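Local coordinates for protein octaprenyl-diphosphate synthase (Roseobacter denitrificans, PDB 4JXN) that probably makes all-trans-octaprenyl diphosphate, the side-chain precursor of isoprenoid quinones, by adding isopentenyl units to farnesyl diphosphate with magnesium as cofactor, at residues G210-I215 against R300-R305. Sequence-based numbering, arbitrary orientation.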
ATOM      1  N   GLY A 210      20.583  -4.903  11.954  1.00 46.28           N
ATOM      2  CA  GLY A 210      19.195  -4.504  12.019  1.00 43.92           C
ATOM      3  C   GLY A 210      18.254  -5.692  12.145  1.00 63.85           C
ATOM      4  O   GLY A 210      17.234  -5.616  12.812  1.00 53.54           O
ATOM      5  N   ASP A 211      18.594  -6.799  11.500  1.00 58.00           N
ATOM      6  CA  ASP A 211      17.771  -7.998  11.586  1.00 52.81           C
ATOM      7  C   ASP A 211      17.799  -8.531  13.015  1.00 60.42           C
ATOM      8  O   ASP A 211      16.754  -8.727  13.644  1.00 48.22           O
ATOM      9  CB  ASP A 211      18.252  -9.054  10.579  1.00 66.34           C
ATOM     10  CG  ASP A 211      17.514 -10.383  10.714  1.00 69.64           C
ATOM     11  OD1 ASP A 211      16.299 -10.463  10.416  1.00 70.77           O
ATOM     12  OD2 ASP A 211      18.167 -11.369  11.109  1.00 55.62           O
ATOM     13  N   ALA A 212      18.998  -8.720  13.550  1.00 48.00           N
ATOM     14  CA  ALA A 212      19.117  -9.260  14.899  1.00 61.27           C
ATOM     15  C   ALA A 212      18.500  -8.316  15.915  1.00 72.81           C
ATOM     16  O   ALA A 212      17.841  -8.769  16.839  1.00 52.58           O
ATOM     17  CB  ALA A 212      20.558  -9.542  15.243  1.00 54.93           C
ATOM     18  N   LEU A 213      18.712  -7.011  15.738  1.00 61.85           N
ATOM     19  CA  LEU A 213      18.145  -6.011  16.646  1.00 49.41           C
ATOM     20  C   LEU A 213      16.622  -6.012  16.610  1.00 53.12           C
ATOM     21  O   LEU A 213      15.986  -5.773  17.632  1.00 43.12           O
ATOM     22  CB  LEU A 213      18.640  -4.599  16.309  1.00 58.90           C
ATOM     23  CG  LEU A 213      18.265  -3.457  17.272  1.00 58.36           C
ATOM     24  CD1 LEU A 213      19.033  -3.574  18.586  1.00 63.43           C
ATOM     25  CD2 LEU A 213      18.491  -2.090  16.637  1.00 75.28           C
ATOM     26  N   GLY A 214      16.048  -6.241  15.434  1.00 51.96           N
ATOM     27  CA  GLY A 214      14.597  -6.246  15.278  1.00 66.99           C
ATOM     28  C   GLY A 214      13.978  -7.464  15.934  1.00 72.37           C
ATOM     29  O   GLY A 214      12.916  -7.376  16.575  1.00 52.38           O
ATOM     30  N   ILE A 215      14.655  -8.603  15.774  1.00 52.67           N
ATOM     31  CA  ILE A 215      14.234  -9.849  16.399  1.00 60.66           C
ATOM     32  C   ILE A 215      14.278  -9.699  17.917  1.00 68.95           C
ATOM     33  O   ILE A 215      13.314 -10.050  18.601  1.00 54.72           O
ATOM     34  CB  ILE A 215      15.079 -11.061  15.924  1.00 48.04           C
ATOM     35  CG1 ILE A 215      14.885 -11.299  14.420  1.00 58.11           C
ATOM     36  CG2 ILE A 215      14.651 -12.329  16.654  1.00 62.60           C
ATOM     37  CD1 ILE A 215      15.923 -12.212  13.790  1.00 54.30           C
ATOM     38  N   ARG A 300      18.510 -12.025  24.559  1.00 55.56           N
ATOM     39  CA  ARG A 300      19.880 -11.607  24.857  1.00 53.93           C
ATOM     40  C   ARG A 300      20.878 -12.067  23.776  1.00 46.63           C
ATOM     41  O   ARG A 300      21.831 -11.349  23.436  1.00 64.45           O
ATOM     42  CB  ARG A 300      20.290 -12.110  26.245  1.00 66.85           C
ATOM     43  CG  ARG A 300      19.534 -11.432  27.386  1.00 60.47           C
ATOM     44  CD  ARG A 300      20.127 -11.774  28.747  1.00 68.52           C
ATOM     45  NE  ARG A 300      19.632 -13.053  29.247  1.00116.95           N
ATOM     46  CZ  ARG A 300      18.619 -13.198  30.099  1.00 69.33           C
ATOM     47  NH1 ARG A 300      17.973 -12.139  30.580  1.00 77.96           N
ATOM     48  NH2 ARG A 300      18.246 -14.418  30.473  1.00 72.57           N
ATOM     49  N   THR A 301      20.620 -13.245  23.210  1.00 56.11           N
ATOM     50  CA  THR A 301      21.506 -13.865  22.222  1.00 51.05           C
ATOM     51  C   THR A 301      21.478 -13.133  20.875  1.00 80.65           C
ATOM     52  O   THR A 301      22.508 -12.919  20.229  1.00 47.71           O
ATOM     53  CB  THR A 301      21.135 -15.354  22.047  1.00 62.44           C
ATOM     54  OG1 THR A 301      21.471 -16.068  23.245  1.00 63.57           O
ATOM     55  CG2 THR A 301      21.848 -15.973  20.869  1.00 56.68           C
ATOM     56  N   GLN A 302      20.286 -12.759  20.447  1.00 38.03           N
ATOM     57  CA  GLN A 302      20.133 -11.950  19.250  1.00 78.92           C
ATOM     58  C   GLN A 302      20.729 -10.558  19.418  1.00 59.43           C
ATOM     59  O   GLN A 302      21.350 -10.029  18.505  1.00 57.46           O
ATOM     60  CB  GLN A 302      18.671 -11.831  18.910  1.00 47.75           C
ATOM     61  CG  GLN A 302      18.067 -13.154  18.487  1.00 61.88           C
ATOM     62  CD  GLN A 302      18.289 -13.442  17.018  1.00 53.86           C
ATOM     63  OE1 GLN A 302      18.752 -12.587  16.259  1.00 64.37           O
ATOM     64  NE2 GLN A 302      17.936 -14.644  16.605  1.00 68.99           N
ATOM     65  N   ALA A 303      20.531  -9.960  20.582  1.00 48.58           N
ATOM     66  CA  ALA A 303      21.152  -8.671  20.884  1.00 44.30           C
ATOM     67  C   ALA A 303      22.688  -8.732  20.864  1.00 60.86           C
ATOM     68  O   ALA A 303      23.351  -7.783  20.447  1.00 52.95           O
ATOM     69  CB  ALA A 303      20.665  -8.157  22.220  1.00 52.29           C
ATOM     70  N   ALA A 304      23.263  -9.839  21.313  1.00 58.61           N
ATOM     71  CA  ALA A 304      24.723  -9.995  21.232  1.00 45.46           C
ATOM     72  C   ALA A 304      25.143 -10.187  19.780  1.00 50.46           C
ATOM     73  O   ALA A 304      26.195  -9.704  19.361  1.00 56.76           O
ATOM     74  CB  ALA A 304      25.189 -11.159  22.084  1.00 47.47           C
ATOM     75  N   ARG A 305      24.299 -10.885  19.023  1.00 44.25           N
ATOM     76  CA  ARG A 305      24.506 -11.089  17.594  1.00 43.38           C
ATOM     77  C   ARG A 305      24.525  -9.769  16.844  1.00 53.47           C
ATOM     78  O   ARG A 305      25.354  -9.573  15.959  1.00 56.38           O
ATOM     79  CB  ARG A 305      23.429 -12.001  17.012  1.00 54.49           C
ATOM     80  CG  ARG A 305      23.684 -12.425  15.576  1.00 48.45           C
ATOM     81  CD  ARG A 305      22.743 -13.513  15.111  1.00 50.20           C
ATOM     82  NE  ARG A 305      21.387 -13.038  14.833  1.00 75.65           N
ATOM     83  CZ  ARG A 305      20.957 -12.562  13.663  1.00 98.70           C
ATOM     84  NH1 ARG A 305      19.695 -12.174  13.546  1.00 54.09           N
ATOM     85  NH2 ARG A 305      21.764 -12.456  12.609  1.00 59.92           N
TER
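R305 reaches across to D211 and lies over A212, joining helices 291-309 and 200-224, a near-antiparallel pair in the all-helical isoprenoid synthase fold. The axes of segments 210-215 and 300-305 approach to 7.8 Å, with 158° between their N-to-C directions. A212 is the small residue at the crossing, its CA 5.2 Å from the CA of Q302.

The charged link is a salt bridge in which R305 NH1 donates to D211 OD2 at 3.0 Å, nearly straight at 162°. The oxygen lies in the guanidinium plane, whereas the nitrogen meets the carboxylate from above its plane. The other carboxylate oxygen, OD1, pairs with R178 of helix 170-196, and R305 NH2 pairs with E208, one turn before A212, so these charges form a network spanning three helices.

Within its own helix R305 also grips Q302 side-on: NE and NH1 both donate to OE1, at 3.0 and 2.9 Å. NH1 arrives on a lone pair in the amide plane; NE comes from above that plane. A bend at chi3 (75°) brings NE round to Q302 OE1. Q302 and D211 both sit at the guanidinium edge. An alanine in place of R305 would probably leave Q302 OE1 without these two donors and D211 OD2 without this counter-charge, and open a gap over the A212 methyl.

Van der Waals contact from aliphatic carbons surrounds this polar strip. I215 lays CG2 against the amide carbon of Q302, CD at 3.8 Å, while its CD1 comes equally near OE1 and R305 NH1. Against one guanidinium face, offset toward the rim, sits A212 CB, 3.4 Å from R305 CZ.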